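Local coordinates for Ent-copalyl diphosphate synthase (Streptomyces platensis, PDB 5BP8), which belongs to the terpene cyclases and has a mainly helical fold, part of the chain being related to the squalene-hopene cyclase C-terminal domain, at residues R8-A12 with G275-E279; R36-L40 with E194-R198; R198-A204 with A226-A230; L482-D486 with R511-L515. One frame throughout, in Å; residues are numbered along the deposited sequence.

The four contacts form two pairs on opposite sides of the chain's centre. Interactions 1 and 4 lie with centres about 15 Å apart, touch through helices 7-20 and 504-518 and share one sulfate; interactions 2 and 3, centres about 9 Å apart, share Arg-198 and join helices 31-40, 193-196 and 221-228. Centres of the two pairs are 38 to 45 Å apart. Along the chain, interactions 2 and 3 follow one another between the two segments of interaction 1, and interaction 4 comes last. Helix 7-20 thus packs with the C-terminal half while the residues after it build the other lobe, consistent with the inserted-domain architecture of class II terpene cyclases.

Interaction 1: R8-A12 with G275-E279; sequences REAEA and GLRYE. With SO4 (sulfate ion), chain C.
Segment 8-12 is fully helical, with Ala-12 N bonded to Arg-8 O at 2.9 Å; segment 275-279 is an extended loop opened by Gly-275, whose positive phi of 80° terminates the preceding helix. The nearest CA pair is Glu-9 with Leu-276, 6.0 Å. Leu-276 (mt) points toward the helix and brings CD1 to 3.5 Å from Arg-8 O and 4.0 Å from Ala-12 CB, its CD2 to 3.9 Å from Arg-8 CB. Glu-9 (chi1 m, chi2 t) reaches Arg-277 (chi1 m, chi2 t), with OE1 3.0 Å from NH1; the oxygen stands over the guanidinium face, so charge alone holds this salt bridge. Water 2 links Glu-9 OE1 (2.6 Å) to Arg-277 N (2.9 Å), and water 1 links Glu-9 O (2.7 Å) to Arg-277 O (2.9 Å). Arg-8, chi1 m, leads away: its NH1 makes a very short salt bridge to Glu-11 OE1 (2.4 Å) and donates to sulfate O4 (3.1 Å), NH2 to sulfate O1 (3.0 Å). Tyr-278 (chi1 p) turns its hydroxyl to His-320. This surface contact seats N-terminal helix 7-20 on the loop between helices 260-274 and 282-291, with helix 504-518 packed against both segments.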
loop_
_atom_site.group_PDB
_atom_site.type_symbol
_atom_site.label_atom_id
_atom_site.label_comp_id
_atom_site.label_asym_id
_atom_site.label_seq_id
_atom_site.Cartn_x
_atom_site.Cartn_y
_atom_site.Cartn_z
ATOM N N ARG A 8 18.573 20.565 -6.597
ATOM C CA ARG A 8 17.454 19.870 -6.022
ATOM C C ARG A 8 16.209 20.745 -5.993
ATOM O O ARG A 8 15.105 20.203 -5.912
ATOM C CB ARG A 8 17.820 19.299 -4.654
ATOM C CG ARG A 8 19.050 18.402 -4.741
ATOM C CD ARG A 8 18.978 17.146 -3.897
ATOM N NE ARG A 8 20.219 16.373 -4.027
ATOM C CZ ARG A 8 20.467 15.443 -4.955
ATOM N NH1 ARG A 8 19.562 15.109 -5.872
ATOM N NH2 ARG A 8 21.642 14.816 -4.954
ATOM N N GLU A 9 16.354 22.075 -6.109
ATOM C CA GLU A 9 15.168 22.922 -6.361
ATOM C C GLU A 9 14.522 22.559 -7.700
ATOM O O GLU A 9 13.285 22.472 -7.827
ATOM C CB GLU A 9 15.509 24.425 -6.338
ATOM C CG GLU A 9 15.676 25.000 -4.941
ATOM C CD GLU A 9 16.289 26.397 -4.931
ATOM O OE1 GLU A 9 16.767 26.805 -3.863
ATOM O OE2 GLU A 9 16.313 27.085 -5.980
ATOM N N ALA A 10 15.368 22.368 -8.706
ATOM C CA ALA A 10 14.901 21.959 -10.029
ATOM C C ALA A 10 14.233 20.593 -9.958
ATOM O O ALA A 10 13.209 20.355 -10.580
ATOM C CB ALA A 10 16.069 21.937 -11.020
ATOM N N GLU A 11 14.851 19.680 -9.224
ATOM C CA GLU A 11 14.260 18.370 -8.992
ATOM C C GLU A 11 12.895 18.452 -8.328
ATOM O O GLU A 11 11.997 17.731 -8.704
ATOM C CB GLU A 11 15.140 17.558 -8.077
ATOM C CG GLU A 11 16.179 16.743 -8.787
ATOM C CD GLU A 11 16.856 15.791 -7.829
ATOM O OE1 GLU A 11 17.895 16.204 -7.277
ATOM O OE2 GLU A 11 16.319 14.668 -7.590
ATOM N N ALA A 12 12.764 19.310 -7.316
ATOM C CA ALA A 12 11.484 19.517 -6.655
ATOM C C ALA A 12 10.413 20.001 -7.619
ATOM O O ALA A 12 9.272 19.512 -7.616
ATOM C CB ALA A 12 11.622 20.469 -5.477
ATOM N N GLY A 275 12.930 21.314 3.162
ATOM C CA GLY A 275 13.648 22.598 3.230
ATOM C C GLY A 275 13.935 23.226 1.870
ATOM O O GLY A 275 14.514 24.308 1.804
ATOM N N LEU A 276 13.528 22.577 0.774
ATOM C CA LEU A 276 13.677 23.148 -0.565
ATOM C C LEU A 276 12.670 24.252 -0.871
ATOM O O LEU A 276 11.525 24.218 -0.410
ATOM C CB LEU A 276 13.558 22.052 -1.639
ATOM C CG LEU A 276 14.664 21.004 -1.602
ATOM C CD1 LEU A 276 14.279 19.824 -2.501
ATOM C CD2 LEU A 276 16.004 21.573 -2.040
ATOM N N ARG A 277 13.106 25.223 -1.681
ATOM C CA ARG A 277 12.238 26.281 -2.171
ATOM C C ARG A 277 11.562 25.815 -3.448
ATOM O O ARG A 277 12.202 25.278 -4.338
ATOM C CB ARG A 277 13.013 27.583 -2.450
ATOM C CG ARG A 277 13.473 28.329 -1.199
ATOM C CD ARG A 277 14.087 29.696 -1.527
ATOM N NE ARG A 277 15.541 29.607 -1.698
ATOM C CZ ARG A 277 16.209 29.647 -2.857
ATOM N NH1 ARG A 277 17.534 29.548 -2.843
ATOM N NH2 ARG A 277 15.584 29.789 -4.028
ATOM N N TYR A 278 10.253 25.984 -3.496
ATOM C CA TYR A 278 9.462 25.660 -4.665
ATOM C C TYR A 278 8.142 26.345 -4.482
ATOM O O TYR A 278 7.811 26.802 -3.376
ATOM C CB TYR A 278 9.213 24.147 -4.774
ATOM C CG TYR A 278 8.528 23.606 -3.560
ATOM C CD1 TYR A 278 7.132 23.557 -3.478
ATOM C CD2 TYR A 278 9.266 23.166 -2.478
ATOM C CE1 TYR A 278 6.502 23.070 -2.350
ATOM C CE2 TYR A 278 8.650 22.676 -1.349
ATOM C CZ TYR A 278 7.273 22.640 -1.284
ATOM O OH TYR A 278 6.694 22.154 -0.144
ATOM N N GLU A 279 7.394 26.408 -5.573
ATOM C CA GLU A 279 6.010 26.821 -5.548
ATOM C C GLU A 279 5.138 25.584 -5.834
ATOM O O GLU A 279 5.252 24.961 -6.906
ATOM C CB GLU A 279 5.811 27.915 -6.595
ATOM C CG GLU A 279 4.391 28.431 -6.726
ATOM C CD GLU A 279 3.918 29.210 -5.514
ATOM O OE1 GLU A 279 4.755 29.619 -4.676
ATOM O OE2 GLU A 279 2.693 29.433 -5.415
HETATM S S SO4 C . 21.005 12.145 -8.008
HETATM O O1 SO4 C . 21.960 13.128 -7.427
HETATM O O2 SO4 C . 21.374 10.807 -7.514
HETATM O O3 SO4 C . 21.088 12.151 -9.486
HETATM O O4 SO4 C . 19.625 12.507 -7.606
HETATM O O HOH W 1 11.640 24.542 -7.097
HETATM O O HOH W 2 15.999 25.339 -1.851
#

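Interaction 2: R36-L40 with E194-R198; sequences RLVSL and EAVTR
The last turn of helix 31-40, with Leu-40 N bonded to Arg-36 O at 2.8 Å, faces the short, weakly bonded helix at 194-196 and the turn that follows it. Closest CA pairs are Arg-36 with Glu-194 (8.2 Å) and Leu-40 with Arg-198 (6.8 Å), so side chains and one water span most of the gap. Direct hydrogen bonding is a single link: Arg-198, with chi1 m, chi2 t and chi3 p, extends across so that NH2 donates to Ser-39 OG at 2.9 Å, the oxygen near the guanidinium plane; Ser-39 is in the t rotamer. Water 3 adds an indirect link, accepting from Arg-36 NH2 (3.0 Å) and donating to Glu-194 O (3.1 Å). Among charges, Arg-36 NH2 lies 4.3 Å from Arg-198 NH1, a like-charge approach offset by Glu-80, which forms salt bridges with both arginines and is hydrogen-bonded to Ser-39; Arg-198 also pairs with Asp-137. Glu-194 (chi1 p, chi2 m) sends its carboxylate to Tyr-32 and Lys-498. Carbon packs on carbon where Leu-40 (mt) CD1 meets Glu-194 CB (3.9 Å) and Arg-36 CD meets Glu-194 CG (4.0 Å), while Leu-40 CD2 lies over the Arg-198 guanidinium face, 3.7 Å from NH2. The arrangement is a buried polar cluster, two arginines sharing one glutamate of helix 72-86, between helix ends of a mainly helical terpene-cyclase lobe.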
loop_
_atom_site.group_PDB
_atom_site.type_symbol
_atom_site.label_atom_id
_atom_site.label_comp_id
_atom_site.label_asym_id
_atom_site.label_seq_id
_atom_site.Cartn_x
_atom_site.Cartn_y
_atom_site.Cartn_z
ATOM N N ARG A 36 -5.057 -12.076 -10.481
ATOM C CA ARG A 36 -6.510 -11.961 -10.468
ATOM C C ARG A 36 -7.060 -11.669 -11.883
ATOM O O ARG A 36 -8.092 -12.250 -12.264
ATOM C CB ARG A 36 -7.024 -10.929 -9.468
ATOM C CG ARG A 36 -6.869 -11.295 -7.982
ATOM C CD ARG A 36 -7.571 -12.592 -7.556
ATOM N NE ARG A 36 -6.750 -13.735 -7.927
ATOM C CZ ARG A 36 -7.198 -14.868 -8.450
ATOM N NH1 ARG A 36 -6.310 -15.789 -8.844
ATOM N NH2 ARG A 36 -8.501 -15.118 -8.553
ATOM N N LEU A 37 -6.401 -10.790 -12.651
ATOM C CA LEU A 37 -6.884 -10.507 -13.994
ATOM C C LEU A 37 -6.755 -11.677 -14.928
ATOM O O LEU A 37 -7.620 -11.876 -15.810
ATOM C CB LEU A 37 -6.235 -9.240 -14.569
ATOM C CG LEU A 37 -6.590 -7.924 -13.859
ATOM C CD1 LEU A 37 -6.055 -6.743 -14.653
ATOM C CD2 LEU A 37 -8.080 -7.790 -13.630
ATOM N N VAL A 38 -5.668 -12.446 -14.790
ATOM C CA VAL A 38 -5.506 -13.680 -15.552
ATOM C C VAL A 38 -6.671 -14.617 -15.265
ATOM O O VAL A 38 -7.242 -15.248 -16.182
ATOM C CB VAL A 38 -4.164 -14.382 -15.231
ATOM C CG1 VAL A 38 -4.143 -15.787 -15.786
ATOM C CG2 VAL A 38 -2.998 -13.586 -15.794
ATOM N N SER A 39 -7.030 -14.735 -13.997
ATOM C CA SER A 39 -8.095 -15.665 -13.617
ATOM C C SER A 39 -9.487 -15.164 -14.018
ATOM O O SER A 39 -10.318 -15.932 -14.541
ATOM C CB SER A 39 -8.057 -15.897 -12.115
ATOM O OG SER A 39 -8.889 -16.988 -11.767
ATOM N N LEU A 40 -9.743 -13.884 -13.777
ATOM C CA LEU A 40 -11.095 -13.320 -13.905
ATOM C C LEU A 40 -11.388 -12.608 -15.209
ATOM O O LEU A 40 -12.562 -12.471 -15.549
ATOM C CB LEU A 40 -11.369 -12.327 -12.769
ATOM C CG LEU A 40 -11.254 -12.907 -11.362
ATOM C CD1 LEU A 40 -11.394 -11.809 -10.323
ATOM C CD2 LEU A 40 -12.228 -14.051 -11.094
ATOM N N GLU A 194 -13.569 -9.302 -5.186
ATOM C CA GLU A 194 -13.235 -10.567 -5.909
ATOM C C GLU A 194 -13.072 -11.753 -4.979
ATOM O O GLU A 194 -13.126 -12.903 -5.401
ATOM C CB GLU A 194 -11.977 -10.381 -6.787
ATOM C CG GLU A 194 -10.628 -10.508 -6.075
ATOM C CD GLU A 194 -10.194 -9.269 -5.301
ATOM O OE1 GLU A 194 -10.987 -8.288 -5.192
ATOM O OE2 GLU A 194 -9.030 -9.274 -4.816
ATOM N N ALA A 195 -12.820 -11.483 -3.701
ATOM C CA ALA A 195 -12.779 -12.536 -2.698
ATOM C C ALA A 195 -14.174 -13.034 -2.349
ATOM O O ALA A 195 -14.341 -14.198 -2.014
ATOM C CB ALA A 195 -12.106 -12.041 -1.444
ATOM N N VAL A 196 -15.148 -12.138 -2.420
ATOM C CA VAL A 196 -16.522 -12.442 -2.128
ATOM C C VAL A 196 -17.154 -13.210 -3.286
ATOM O O VAL A 196 -17.860 -14.199 -3.055
ATOM C CB VAL A 196 -17.302 -11.149 -1.821
ATOM C CG1 VAL A 196 -18.746 -11.451 -1.503
ATOM C CG2 VAL A 196 -16.645 -10.401 -0.658
ATOM N N THR A 197 -16.873 -12.788 -4.511
ATOM C CA THR A 197 -17.439 -13.393 -5.690
ATOM C C THR A 197 -16.542 -13.186 -6.881
ATOM O O THR A 197 -15.931 -12.137 -6.994
ATOM C CB THR A 197 -18.852 -12.824 -6.025
ATOM O OG1 THR A 197 -19.385 -13.501 -7.188
ATOM C CG2 THR A 197 -18.815 -11.340 -6.288
ATOM N N ARG A 198 -16.479 -14.189 -7.760
ATOM C CA ARG A 198 -15.727 -14.080 -8.998
ATOM C C ARG A 198 -16.476 -13.291 -10.048
ATOM O O ARG A 198 -15.872 -12.835 -11.022
ATOM C CB ARG A 198 -15.429 -15.478 -9.575
ATOM C CG ARG A 198 -14.546 -16.310 -8.675
ATOM C CD ARG A 198 -14.340 -17.679 -9.282
ATOM N NE ARG A 198 -13.606 -17.569 -10.528
ATOM C CZ ARG A 198 -12.286 -17.717 -10.650
ATOM N NH1 ARG A 198 -11.504 -17.958 -9.597
ATOM N NH2 ARG A 198 -11.737 -17.607 -11.838
HETATM O O HOH W 3 -10.599 -14.322 -6.553
#

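Interaction 3: R198-A204 with A226-A230; sequences RDGTRGA and AWLGA
Two hydrogen bonds of 3.0 Å tie the irregular segment 198-204 along the end of helix 221-228: Gly-200 N donates to Ala-226 O, and Trp-227 NE1 donates to Ala-204 O. A third, longer one runs from Ala-230 N to Asp-199 OD2 (3.2 Å), while water 4 donates to Asp-199 OD1 (2.9 Å) and Trp-227 O (2.7 Å). Closest CA pairs are Asp-199 with Gly-229 (4.5 Å) and Thr-201 with Trp-227 (4.9 Å). CA-H...O contacts reinforce this proximity: Asp-199 CA to Ala-226 O and Trp-227 CA to Gly-200 O, both 3.3 Å. Gly-229 ends the helix with phi 82°; a CB there would clash with Asp-199 OD1. A type I' turn (Ala-204 N to Thr-201 O, 2.9 Å) brings both its end residues to the Trp-227 indole (chi1 t): Thr-201 CG2 over the face, 3.5 Å from the five-membered ring centroid (CH-pi), and Ala-204 O at the edge. The loop thus runs from helix 193-196 past the C-terminal end of helix 221-228, and Leu-193 touches the Trp-227 side chain.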
loop_
_atom_site.group_PDB
_atom_site.type_symbol
_atom_site.label_atom_id
_atom_site.label_comp_id
_atom_site.label_asym_id
_atom_site.label_seq_id
_atom_site.Cartn_x
_atom_site.Cartn_y
_atom_site.Cartn_z
ATOM N N ARG A 198 -16.479 -14.189 -7.760
ATOM C CA ARG A 198 -15.727 -14.080 -8.998
ATOM C C ARG A 198 -16.476 -13.291 -10.048
ATOM O O ARG A 198 -15.872 -12.835 -11.022
ATOM C CB ARG A 198 -15.429 -15.478 -9.575
ATOM C CG ARG A 198 -14.546 -16.310 -8.675
ATOM C CD ARG A 198 -14.340 -17.679 -9.282
ATOM N NE ARG A 198 -13.606 -17.569 -10.528
ATOM C CZ ARG A 198 -12.286 -17.717 -10.650
ATOM N NH1 ARG A 198 -11.504 -17.958 -9.597
ATOM N NH2 ARG A 198 -11.737 -17.607 -11.838
ATOM N N ASP A 199 -17.796 -13.192 -9.882
ATOM C CA ASP A 199 -18.667 -12.594 -10.873
ATOM C C ASP A 199 -19.946 -12.177 -10.174
ATOM O O ASP A 199 -20.817 -12.988 -9.931
ATOM C CB ASP A 199 -18.953 -13.600 -12.001
ATOM C CG ASP A 199 -19.800 -13.032 -13.109
ATOM O OD1 ASP A 199 -20.509 -12.029 -12.905
ATOM O OD2 ASP A 199 -19.800 -13.637 -14.220
ATOM N N GLY A 200 -20.019 -10.916 -9.798
ATOM C CA GLY A 200 -21.181 -10.389 -9.091
ATOM C C GLY A 200 -20.915 -9.008 -8.553
ATOM O O GLY A 200 -19.802 -8.512 -8.635
ATOM N N THR A 201 -21.948 -8.354 -8.035
ATOM C CA THR A 201 -21.836 -6.932 -7.672
ATOM C C THR A 201 -21.943 -6.719 -6.175
ATOM O O THR A 201 -21.194 -5.911 -5.606
ATOM C CB THR A 201 -22.904 -6.111 -8.404
ATOM O OG1 THR A 201 -24.202 -6.678 -8.157
ATOM C CG2 THR A 201 -22.624 -6.173 -9.907
ATOM N N ARG A 202 -22.896 -7.398 -5.523
ATOM C CA ARG A 202 -22.937 -7.414 -4.040
ATOM C C ARG A 202 -23.096 -6.033 -3.371
ATOM O O ARG A 202 -22.699 -5.817 -2.202
ATOM C CB ARG A 202 -21.686 -8.086 -3.483
ATOM C CG ARG A 202 -21.413 -9.465 -4.036
ATOM C CD ARG A 202 -22.243 -10.473 -3.296
ATOM N NE ARG A 202 -22.266 -11.775 -3.921
ATOM C CZ ARG A 202 -22.509 -12.901 -3.276
ATOM N NH1 ARG A 202 -22.720 -12.897 -1.962
ATOM N NH2 ARG A 202 -22.515 -14.039 -3.944
ATOM N N GLY A 203 -23.710 -5.111 -4.088
ATOM C CA GLY A 203 -23.911 -3.760 -3.610
ATOM C C GLY A 203 -22.722 -2.828 -3.754
ATOM O O GLY A 203 -22.794 -1.680 -3.334
ATOM N N ALA A 204 -21.603 -3.322 -4.298
ATOM C CA ALA A 204 -20.491 -2.453 -4.615
ATOM C C ALA A 204 -20.856 -1.579 -5.808
ATOM O O ALA A 204 -21.495 -2.042 -6.757
ATOM C CB ALA A 204 -19.240 -3.267 -4.882
ATOM N N ALA A 226 -14.313 -8.562 -11.146
ATOM C CA ALA A 226 -15.347 -9.401 -10.515
ATOM C C ALA A 226 -16.726 -8.771 -10.726
ATOM O O ALA A 226 -17.717 -9.461 -11.029
ATOM C CB ALA A 226 -15.043 -9.573 -9.025
ATOM N N TRP A 227 -16.785 -7.460 -10.611
ATOM C CA TRP A 227 -18.038 -6.714 -10.743
ATOM C C TRP A 227 -18.561 -6.799 -12.179
ATOM O O TRP A 227 -19.750 -7.043 -12.390
ATOM C CB TRP A 227 -17.821 -5.251 -10.328
ATOM C CG TRP A 227 -19.080 -4.425 -10.196
ATOM C CD1 TRP A 227 -19.773 -4.143 -9.042
ATOM C CD2 TRP A 227 -19.785 -3.760 -11.258
ATOM N NE1 TRP A 227 -20.860 -3.345 -9.331
ATOM C CE2 TRP A 227 -20.914 -3.127 -10.681
ATOM C CE3 TRP A 227 -19.600 -3.688 -12.647
ATOM C CZ2 TRP A 227 -21.834 -2.381 -11.442
ATOM C CZ3 TRP A 227 -20.527 -2.945 -13.418
ATOM C CH2 TRP A 227 -21.631 -2.308 -12.798
ATOM N N LEU A 228 -17.673 -6.638 -13.149
ATOM C CA LEU A 228 -18.048 -6.688 -14.572
ATOM C C LEU A 228 -18.498 -8.062 -15.033
ATOM O O LEU A 228 -19.268 -8.167 -15.976
ATOM C CB LEU A 228 -16.841 -6.297 -15.438
ATOM C CG LEU A 228 -16.481 -4.812 -15.415
ATOM C CD1 LEU A 228 -15.091 -4.567 -15.983
ATOM C CD2 LEU A 228 -17.501 -3.925 -16.131
ATOM N N GLY A 229 -17.973 -9.107 -14.424
ATOM C CA GLY A 229 -18.337 -10.449 -14.776
ATOM C C GLY A 229 -17.597 -10.999 -15.990
ATOM O O GLY A 229 -16.667 -10.378 -16.529
ATOM N N ALA A 230 -18.036 -12.170 -16.416
ATOM C CA ALA A 230 -17.297 -12.978 -17.358
ATOM C C ALA A 230 -17.350 -12.424 -18.774
ATOM O O ALA A 230 -16.379 -12.586 -19.526
ATOM C CB ALA A 230 -17.782 -14.411 -17.317
HETATM O O HOH W 4 -21.194 -9.318 -12.248
#

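Interaction 4: L482-D486 with R511-L515; sequences LLAHD and RLAAL. With SO4 (sulfate ion), chain C.
This contact joins two helices of a domain consistent with the alpha/alpha-barrel (six-hairpin) fold of the squalene-hopene cyclase family: the end of helix 469-484 and the C-terminal helix 504-518. Leu-482 and Arg-511 are the closest CA pair (7.4 Å). Segment 511-515 is regular helix; segment 482-486 leaves it at His-485 and becomes extended. Leu-482 (mt) packs CD1 3.8 Å from Ala-514 CB and CB 3.9 Å from Leu-515 CD2, and Leu-483 CG lies 4.0 Å from Leu-515 CD2. Arg-511, with chi1 to chi3 all t, reaches straight across: NH2 donates to Leu-482 O at 2.9 Å, and NE donates to water 5 (2.8 Å), which in turn donates to His-485 O (2.7 Å). Asp-486, also bound by Tyr-491, sets its carboxylate over the guanidinium face, a charge-only salt bridge of 3.5 Å from OD1 to NE. The sulfate, probably from crystallisation, also meets Arg-8; it accepts from Arg-511 NH2 at O2 (2.8 Å) and from Arg-511 NH1 at O4 (3.1 Å).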
loop_
_atom_site.group_PDB
_atom_site.type_symbol
_atom_site.label_atom_id
_atom_site.label_comp_id
_atom_site.label_asym_id
_atom_site.label_seq_id
_atom_site.Cartn_x
_atom_site.Cartn_y
_atom_site.Cartn_z
ATOM N N LEU A 482 21.943 6.430 -1.154
ATOM C CA LEU A 482 20.899 6.905 -2.048
ATOM C C LEU A 482 21.453 7.385 -3.388
ATOM O O LEU A 482 20.839 7.165 -4.444
ATOM C CB LEU A 482 20.087 8.024 -1.380
ATOM C CG LEU A 482 19.244 7.622 -0.165
ATOM C CD1 LEU A 482 18.637 8.865 0.476
ATOM C CD2 LEU A 482 18.136 6.641 -0.557
ATOM N N LEU A 483 22.606 8.050 -3.334
ATOM C CA LEU A 483 23.280 8.533 -4.531
ATOM C C LEU A 483 23.889 7.398 -5.346
ATOM O O LEU A 483 24.005 7.513 -6.550
ATOM C CB LEU A 483 24.381 9.535 -4.155
ATOM C CG LEU A 483 23.851 10.858 -3.607
ATOM C CD1 LEU A 483 24.943 11.672 -2.939
ATOM C CD2 LEU A 483 23.152 11.656 -4.699
ATOM N N ALA A 484 24.278 6.317 -4.685
ATOM C CA ALA A 484 24.953 5.220 -5.358
ATOM C C ALA A 484 24.014 4.397 -6.232
ATOM O O ALA A 484 24.451 3.784 -7.209
ATOM C CB ALA A 484 25.632 4.318 -4.337
ATOM N N HIS A 485 22.723 4.372 -5.886
ATOM C CA HIS A 485 21.789 3.537 -6.593
ATOM C C HIS A 485 20.378 4.072 -6.417
ATOM O O HIS A 485 19.939 4.296 -5.291
ATOM C CB HIS A 485 21.852 2.105 -6.069
ATOM C CG HIS A 485 21.021 1.150 -6.849
ATOM N ND1 HIS A 485 19.811 0.672 -6.396
ATOM C CD2 HIS A 485 21.194 0.625 -8.080
ATOM C CE1 HIS A 485 19.290 -0.130 -7.305
ATOM N NE2 HIS A 485 20.115 -0.181 -8.332
ATOM N N ASP A 486 19.705 4.287 -7.539
ATOM C CA ASP A 486 18.311 4.681 -7.543
ATOM C C ASP A 486 17.668 4.105 -8.767
ATOM O O ASP A 486 17.974 4.518 -9.892
ATOM C CB ASP A 486 18.159 6.201 -7.544
ATOM C CG ASP A 486 16.727 6.635 -7.293
ATOM O OD1 ASP A 486 16.069 6.018 -6.433
ATOM O OD2 ASP A 486 16.257 7.564 -7.980
ATOM N N ARG A 511 12.935 10.280 -1.096
ATOM C CA ARG A 511 14.350 10.284 -1.431
ATOM C C ARG A 511 14.838 11.731 -1.607
ATOM O O ARG A 511 15.870 12.119 -1.062
ATOM C CB ARG A 511 14.629 9.481 -2.692
ATOM C CG ARG A 511 16.077 9.525 -3.153
ATOM C CD ARG A 511 16.276 8.757 -4.454
ATOM N NE ARG A 511 17.681 8.664 -4.835
ATOM C CZ ARG A 511 18.331 9.516 -5.640
ATOM N NH1 ARG A 511 17.729 10.570 -6.179
ATOM N NH2 ARG A 511 19.602 9.293 -5.923
ATOM N N LEU A 512 14.062 12.510 -2.337
ATOM C CA LEU A 512 14.435 13.916 -2.584
ATOM C C LEU A 512 14.574 14.690 -1.267
ATOM O O LEU A 512 15.579 15.390 -1.051
ATOM C CB LEU A 512 13.446 14.570 -3.533
ATOM C CG LEU A 512 13.658 16.077 -3.806
ATOM C CD1 LEU A 512 15.036 16.340 -4.366
ATOM C CD2 LEU A 512 12.602 16.614 -4.749
ATOM N N ALA A 513 13.590 14.538 -0.386
ATOM C CA ALA A 513 13.631 15.150 0.948
ATOM C C ALA A 513 14.875 14.763 1.743
ATOM O O ALA A 513 15.554 15.630 2.318
ATOM C CB ALA A 513 12.374 14.807 1.723
ATOM N N ALA A 514 15.183 13.464 1.787
ATOM C CA ALA A 514 16.382 12.962 2.441
ATOM C C ALA A 514 17.665 13.600 1.907
ATOM O O ALA A 514 18.493 14.070 2.680
ATOM C CB ALA A 514 16.469 11.452 2.308
ATOM N N LEU A 515 17.810 13.630 0.591
ATOM C CA LEU A 515 19.010 14.151 -0.027
ATOM C C LEU A 515 19.136 15.664 0.189
ATOM O O LEU A 515 20.245 16.155 0.373
ATOM C CB LEU A 515 19.064 13.802 -1.522
ATOM C CG LEU A 515 19.356 12.333 -1.876
ATOM C CD1 LEU A 515 19.341 12.169 -3.377
ATOM C CD2 LEU A 515 20.693 11.870 -1.350
HETATM S S SO4 C . 21.005 12.145 -8.008
HETATM O O1 SO4 C . 21.960 13.128 -7.427
HETATM O O2 SO4 C . 21.374 10.807 -7.514
HETATM O O3 SO4 C . 21.088 12.151 -9.486
HETATM O O4 SO4 C . 19.625 12.507 -7.606
HETATM O O HOH W 5 18.096 5.955 -4.190
#